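Local coordinates for beta-N-acetylhexosaminidase (Arthrobacter aurescens, PDB 3RCN), which probably hydrolyses terminal non-reducing N-acetyl-D-hexosamine residues from N-acetyl-beta-D-hexosaminides, as a member of glycosyl hydrolase family 20, at residues Y189-L192 / T193-G196; R489-D492 / E493-R497. All coordinates share one frame; numbering follows the deposited sequence.

Both contacts are local, each a continuous stretch folded round a helical turn, and they lie on opposite sides of the chain's centre, their own centres about 48 Å apart. Contact 1 contains the whole of the short helix 191-194 and the residues flanking it, with Leu-192, Thr-193 and Gly-196 buried. Contact 2, the opening of the long helix 491-508, is a surface contact: Phe-494 is the one buried residue among those that touch, and Arg-497, also buried, pairs within its own segment. Their chemistry differs accordingly: in contact 1 backbone carbonyls do most of the holding, whereas contact 2 adds an aspartate N-cap, a glutamate-arginine salt bridge and a leucine laid on a tyrosine ring.

Contact 1 (Y189-L192 / T193-G196); sequences YPKL and TETG
Thr-195 N and Gly-196 N both donate to Lys-191 O, closing the single-turn helix 191-194 of the catalytic domain. The Thr-195 N to Lys-191 O bond measures 2.8 Å and comes in tilted 31° from the carbonyl plane; Gly-196 N reaches the same oxygen at 3.1 Å, nearly in line with its C=O bond, so one acceptor is gripped by two amides. One residue earlier, Glu-194 N meets Pro-190 O at 3.1 Å, almost straight and in the carbonyl plane. On the buried side, Thr-193 OG1 is hydrogen-bonded at 3.0 Å to a water, which donates weakly to Tyr-189 O; a chi1 of 56° turns this hydroxyl back toward Pro-190 O and the water. Leu-192 turns away from the turn to pack on Ala-253 and Ala-256 of helix 251-256, and the ring of Tyr-189 stacks on Phe-293. The exposed side is looser. There the extended Glu-194 chain passes over Pro-190, and its carboxylate straddles two neighbours: OE2 lies 3.5 Å from Pro-190 CB, and OE1 touches the methylene chain of Lys-191, 3.5 Å from CD, with Lys-191 NZ farther off at 5.3 Å.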
ATOM      1  N   TYR A 189       3.986   9.504  27.386  1.00 44.14           N
ATOM      2  CA  TYR A 189       5.378   9.072  27.331  1.00 42.79           C
ATOM      3  C   TYR A 189       5.971   9.221  25.922  1.00 42.17           C
ATOM      4  O   TYR A 189       6.261   8.221  25.259  1.00 38.96           O
ATOM      5  CB  TYR A 189       5.485   7.618  27.795  1.00 33.11           C
ATOM      6  CG  TYR A 189       5.041   7.372  29.230  1.00 40.85           C
ATOM      7  CD1 TYR A 189       5.523   8.156  30.274  1.00 39.81           C
ATOM      8  CD2 TYR A 189       4.140   6.353  29.538  1.00 37.00           C
ATOM      9  CE1 TYR A 189       5.129   7.936  31.578  1.00 40.31           C
ATOM     10  CE2 TYR A 189       3.741   6.127  30.834  1.00 45.72           C
ATOM     11  CZ  TYR A 189       4.239   6.918  31.857  1.00 46.90           C
ATOM     12  OH  TYR A 189       3.846   6.687  33.160  1.00 41.87           O
ATOM     13  N   PRO A 190       6.192  10.473  25.485  1.00 38.94           N
ATOM     14  CA  PRO A 190       6.568  10.789  24.098  1.00 41.69           C
ATOM     15  C   PRO A 190       7.805  10.048  23.620  1.00 39.99           C
ATOM     16  O   PRO A 190       7.902   9.805  22.429  1.00 40.61           O
ATOM     17  CB  PRO A 190       6.863  12.295  24.139  1.00 42.45           C
ATOM     18  CG  PRO A 190       6.174  12.792  25.380  1.00 43.68           C
ATOM     19  CD  PRO A 190       6.236  11.660  26.354  1.00 39.22           C
ATOM     20  N   LYS A 191       8.726   9.700  24.515  1.00 39.59           N
ATOM     21  CA  LYS A 191       9.980   9.062  24.101  1.00 38.65           C
ATOM     22  C   LYS A 191       9.773   7.644  23.602  1.00 38.36           C
ATOM     23  O   LYS A 191      10.651   7.083  22.944  1.00 36.74           O
ATOM     24  CB  LYS A 191      11.004   9.026  25.246  1.00 42.62           C
ATOM     25  CG  LYS A 191      11.388  10.372  25.815  1.00 46.04           C
ATOM     26  CD  LYS A 191      12.387  11.072  24.936  1.00 57.30           C
ATOM     27  CE  LYS A 191      12.868  12.329  25.623  1.00 64.71           C
ATOM     28  NZ  LYS A 191      13.054  12.077  27.080  1.00 64.33           N
ATOM     29  N   LEU A 192       8.635   7.041  23.940  1.00 40.26           N
ATOM     30  CA  LEU A 192       8.361   5.683  23.480  1.00 32.69           C
ATOM     31  C   LEU A 192       8.518   5.631  21.971  1.00 35.89           C
ATOM     32  O   LEU A 192       9.126   4.701  21.424  1.00 37.98           O
ATOM     33  CB  LEU A 192       6.971   5.209  23.911  1.00 28.72           C
ATOM     34  CG  LEU A 192       6.957   4.694  25.362  1.00 36.83           C
ATOM     35  CD1 LEU A 192       5.590   4.138  25.779  1.00 31.68           C
ATOM     36  CD2 LEU A 192       8.057   3.647  25.591  1.00 33.85           C
ATOM     37  N   THR A 193       7.913   6.605  21.297  1.00 33.43           N
ATOM     38  CA  THR A 193       8.107   6.768  19.865  1.00 39.36           C
ATOM     39  C   THR A 193       9.364   7.559  19.460  1.00 48.57           C
ATOM     40  O   THR A 193      10.078   7.147  18.549  1.00 56.22           O
ATOM     41  CB  THR A 193       6.842   7.285  19.182  1.00 39.53           C
ATOM     42  OG1 THR A 193       6.425   8.505  19.808  1.00 45.31           O
ATOM     43  CG2 THR A 193       5.731   6.239  19.314  1.00 33.82           C
ATOM     44  N   GLU A 194       9.655   8.666  20.145  1.00 41.02           N
ATOM     45  CA  GLU A 194      10.814   9.489  19.780  1.00 42.58           C
ATOM     46  C   GLU A 194      12.124   8.703  19.807  1.00 43.87           C
ATOM     47  O   GLU A 194      12.977   8.846  18.940  1.00 55.92           O
ATOM     48  CB  GLU A 194      10.938  10.711  20.685  1.00 47.20           C
ATOM     49  CG  GLU A 194       9.874  11.766  20.477  1.00 59.82           C
ATOM     50  CD  GLU A 194       9.899  12.840  21.562  1.00 74.44           C
ATOM     51  OE1 GLU A 194      10.861  12.863  22.369  1.00 79.11           O
ATOM     52  OE2 GLU A 194       8.950  13.657  21.613  1.00 78.61           O
ATOM     53  N   THR A 195      12.266   7.870  20.817  1.00 39.17           N
ATOM     54  CA  THR A 195      13.451   7.053  21.017  1.00 39.03           C
ATOM     55  C   THR A 195      13.144   5.619  20.594  1.00 37.32           C
ATOM     56  O   THR A 195      13.861   5.049  19.787  1.00 43.28           O
ATOM     57  CB  THR A 195      14.007   7.165  22.467  1.00 30.70           C
ATOM     58  OG1 THR A 195      14.495   8.497  22.677  1.00 43.60           O
ATOM     59  CG2 THR A 195      15.150   6.186  22.701  1.00 17.76           C
ATOM     60  N   GLY A 196      12.139   5.014  21.225  1.00 32.86           N
ATOM     61  CA  GLY A 196      11.767   3.632  20.966  1.00 31.75           C
ATOM     62  C   GLY A 196      11.279   3.238  19.577  1.00 32.94           C
ATOM     63  O   GLY A 196      11.247   2.046  19.254  1.00 28.55           O
TER
HETATM   64  O   HOH W   1       4.898   7.750  22.288  1.00 38.26           O

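Contact 2 (R489-D492 / E493-R497)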
ATOM      1  N   ARG A 489     -12.219 -32.563   3.602  1.00 96.46           N
ATOM      2  CA  ARG A 489     -10.836 -32.130   3.399  1.00 83.89           C
ATOM      3  C   ARG A 489      -9.982 -33.118   2.602  1.00 76.28           C
ATOM      4  O   ARG A 489      -9.745 -34.244   3.040  1.00 77.90           O
ATOM      5  CB  ARG A 489     -10.165 -31.839   4.743  1.00 81.13           C
ATOM      6  CG  ARG A 489      -8.700 -31.445   4.640  1.00 78.45           C
ATOM      7  CD  ARG A 489      -8.427 -30.144   5.380  1.00 73.06           C
ATOM      8  NE  ARG A 489      -9.601 -29.280   5.382  1.00 67.56           N
ATOM      9  CZ  ARG A 489     -10.139 -28.764   6.482  1.00 70.43           C
ATOM     10  NH1 ARG A 489     -11.217 -27.997   6.390  1.00 74.58           N
ATOM     11  NH2 ARG A 489      -9.600 -29.009   7.673  1.00 64.48           N
ATOM     12  N   ASP A 490      -9.548 -32.677   1.421  1.00 67.90           N
ATOM     13  CA  ASP A 490      -8.569 -33.382   0.593  1.00 70.03           C
ATOM     14  C   ASP A 490      -7.617 -32.356  -0.039  1.00 66.44           C
ATOM     15  O   ASP A 490      -8.059 -31.410  -0.697  1.00 65.56           O
ATOM     16  CB  ASP A 490      -9.279 -34.204  -0.490  1.00 78.46           C
ATOM     17  CG  ASP A 490      -8.334 -34.688  -1.588  1.00 84.52           C
ATOM     18  OD1 ASP A 490      -7.190 -35.093  -1.276  1.00 90.72           O
ATOM     19  OD2 ASP A 490      -8.743 -34.678  -2.772  1.00 81.90           O
ATOM     20  N   TYR A 491      -6.315 -32.554   0.134  1.00 59.10           N
ATOM     21  CA  TYR A 491      -5.341 -31.582  -0.355  1.00 50.03           C
ATOM     22  C   TYR A 491      -5.336 -31.449  -1.871  1.00 52.75           C
ATOM     23  O   TYR A 491      -5.276 -30.336  -2.391  1.00 56.83           O
ATOM     24  CB  TYR A 491      -3.928 -31.908   0.141  1.00 45.10           C
ATOM     25  CG  TYR A 491      -2.865 -30.989  -0.413  1.00 50.53           C
ATOM     26  CD1 TYR A 491      -2.837 -29.641  -0.075  1.00 49.37           C
ATOM     27  CD2 TYR A 491      -1.889 -31.465  -1.276  1.00 53.39           C
ATOM     28  CE1 TYR A 491      -1.868 -28.798  -0.574  1.00 48.45           C
ATOM     29  CE2 TYR A 491      -0.913 -30.632  -1.781  1.00 50.24           C
ATOM     30  CZ  TYR A 491      -0.904 -29.298  -1.426  1.00 55.58           C
ATOM     31  OH  TYR A 491       0.069 -28.458  -1.933  1.00 62.65           O
ATOM     32  N   ASP A 492      -5.388 -32.580  -2.573  1.00 55.48           N
ATOM     33  CA  ASP A 492      -5.314 -32.584  -4.034  1.00 57.31           C
ATOM     34  C   ASP A 492      -6.483 -31.821  -4.630  1.00 57.48           C
ATOM     35  O   ASP A 492      -6.337 -31.119  -5.630  1.00 60.76           O
ATOM     36  CB  ASP A 492      -5.286 -34.009  -4.585  1.00 62.62           C
ATOM     37  CG  ASP A 492      -4.009 -34.744  -4.235  1.00 73.25           C
ATOM     38  OD1 ASP A 492      -2.943 -34.095  -4.158  1.00 73.47           O
ATOM     39  OD2 ASP A 492      -4.077 -35.975  -4.027  1.00 80.76           O
ATOM     40  N   GLU A 493      -7.643 -31.964  -4.005  1.00 55.82           N
ATOM     41  CA  GLU A 493      -8.835 -31.257  -4.443  1.00 55.20           C
ATOM     42  C   GLU A 493      -8.657 -29.760  -4.218  1.00 53.76           C
ATOM     43  O   GLU A 493      -8.937 -28.953  -5.107  1.00 47.95           O
ATOM     44  CB  GLU A 493     -10.058 -31.781  -3.689  1.00 59.78           C
ATOM     45  CG  GLU A 493     -11.385 -31.297  -4.233  1.00 66.76           C
ATOM     46  CD  GLU A 493     -11.753 -29.902  -3.752  1.00 69.32           C
ATOM     47  OE1 GLU A 493     -11.650 -29.647  -2.524  1.00 60.44           O
ATOM     48  OE2 GLU A 493     -12.145 -29.069  -4.606  1.00 69.22           O
ATOM     49  N   PHE A 494      -8.186 -29.405  -3.022  1.00 55.52           N
ATOM     50  CA  PHE A 494      -7.898 -28.020  -2.658  1.00 47.53           C
ATOM     51  C   PHE A 494      -6.989 -27.328  -3.673  1.00 50.38           C
ATOM     52  O   PHE A 494      -7.219 -26.173  -4.024  1.00 52.04           O
ATOM     53  CB  PHE A 494      -7.255 -27.967  -1.268  1.00 39.69           C
ATOM     54  CG  PHE A 494      -6.850 -26.582  -0.831  1.00 37.15           C
ATOM     55  CD1 PHE A 494      -7.794 -25.686  -0.350  1.00 35.51           C
ATOM     56  CD2 PHE A 494      -5.523 -26.180  -0.891  1.00 36.36           C
ATOM     57  CE1 PHE A 494      -7.424 -24.408   0.049  1.00 41.33           C
ATOM     58  CE2 PHE A 494      -5.141 -24.901  -0.492  1.00 36.05           C
ATOM     59  CZ  PHE A 494      -6.093 -24.015  -0.020  1.00 39.43           C
ATOM     60  N   LEU A 495      -5.957 -28.034  -4.134  1.00 53.64           N
ATOM     61  CA  LEU A 495      -4.985 -27.476  -5.077  1.00 57.19           C
ATOM     62  C   LEU A 495      -5.634 -26.977  -6.349  1.00 52.50           C
ATOM     63  O   LEU A 495      -5.314 -25.895  -6.842  1.00 56.34           O
ATOM     64  CB  LEU A 495      -3.944 -28.521  -5.456  1.00 63.65           C
ATOM     65  CG  LEU A 495      -2.693 -28.550  -4.597  1.00 68.05           C
ATOM     66  CD1 LEU A 495      -1.639 -29.393  -5.290  1.00 65.99           C
ATOM     67  CD2 LEU A 495      -2.200 -27.132  -4.376  1.00 70.29           C
ATOM     68  N   THR A 496      -6.535 -27.791  -6.884  1.00 48.21           N
ATOM     69  CA  THR A 496      -7.230 -27.468  -8.117  1.00 44.73           C
ATOM     70  C   THR A 496      -8.058 -26.197  -7.955  1.00 39.34           C
ATOM     71  O   THR A 496      -8.172 -25.407  -8.880  1.00 40.86           O
ATOM     72  CB  THR A 496      -8.114 -28.648  -8.599  1.00 51.49           C
ATOM     73  OG1 THR A 496      -9.310 -28.721  -7.812  1.00 52.24           O
ATOM     74  CG2 THR A 496      -7.351 -29.966  -8.482  1.00 50.14           C
ATOM     75  N   ARG A 497      -8.633 -25.984  -6.781  1.00 38.47           N
ATOM     76  CA  ARG A 497      -9.309 -24.716  -6.544  1.00 39.54           C
ATOM     77  C   ARG A 497      -8.307 -23.557  -6.396  1.00 42.96           C
ATOM     78  O   ARG A 497      -8.543 -22.449  -6.895  1.00 45.31           O
ATOM     79  CB  ARG A 497     -10.243 -24.814  -5.343  1.00 36.35           C
ATOM     80  CG  ARG A 497     -11.440 -25.693  -5.627  1.00 40.26           C
ATOM     81  CD  ARG A 497     -12.395 -25.736  -4.452  1.00 44.40           C
ATOM     82  NE  ARG A 497     -11.854 -26.509  -3.341  1.00 46.47           N
ATOM     83  CZ  ARG A 497     -11.818 -26.084  -2.083  1.00 48.43           C
ATOM     84  NH1 ARG A 497     -12.298 -24.880  -1.785  1.00 48.62           N
ATOM     85  NH2 ARG A 497     -11.307 -26.858  -1.128  1.00 40.84           N
TER
HETATM   86  O   HOH W   2     -11.064 -30.195   0.291  1.00 78.58           O
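Leu-495, four residues on from Tyr-491, lies over one face of its ring in the first turn of helix 491-508, for which Asp-490 is the N-cap. This is the closely packed side: Leu-495 CG makes a CH-pi contact, 4.1 Å from the centroid of the Tyr-491 ring and displaced toward its rim, where CZ is its nearest ring atom. The leucine methyls divide, Leu-495 CD1 near CE2 of the tyrosine and CD2 3.6 Å from Tyr-491 OH. With CG anti to the backbone N (chi1 176°), the Tyr-491 ring runs forward along the helix, toward Leu-495, and also meets helix 428-432. Replacing the ring by an alanine side chain would take away the surface under Leu-495 and is likely to open a gap against Leu-428 and Tyr-432. Next to Tyr-491, Phe-494 stacks on Tyr-432, and Phe-494 N donates to Asp-490 O at 3.1 Å. The exposed cap is held more loosely, both its bonds weak: Asp-490 OD2 accepts from Glu-493 N at 3.2 Å, and Asp-490 OD1 from Asp-492 N at 3.4 Å. A water accepts from Asp-490 N and may donate to Glu-493 OE1. By contrast Glu-493, one turn before buried Arg-497, is held by it in a salt bridge. Arg-497, which also has Glu-480 as a partner, grips the Glu-493 carboxylate side-on, NE to OE2 at 2.9 Å and NH2 to OE1 at 3.1 Å, each oxygen met on its syn side.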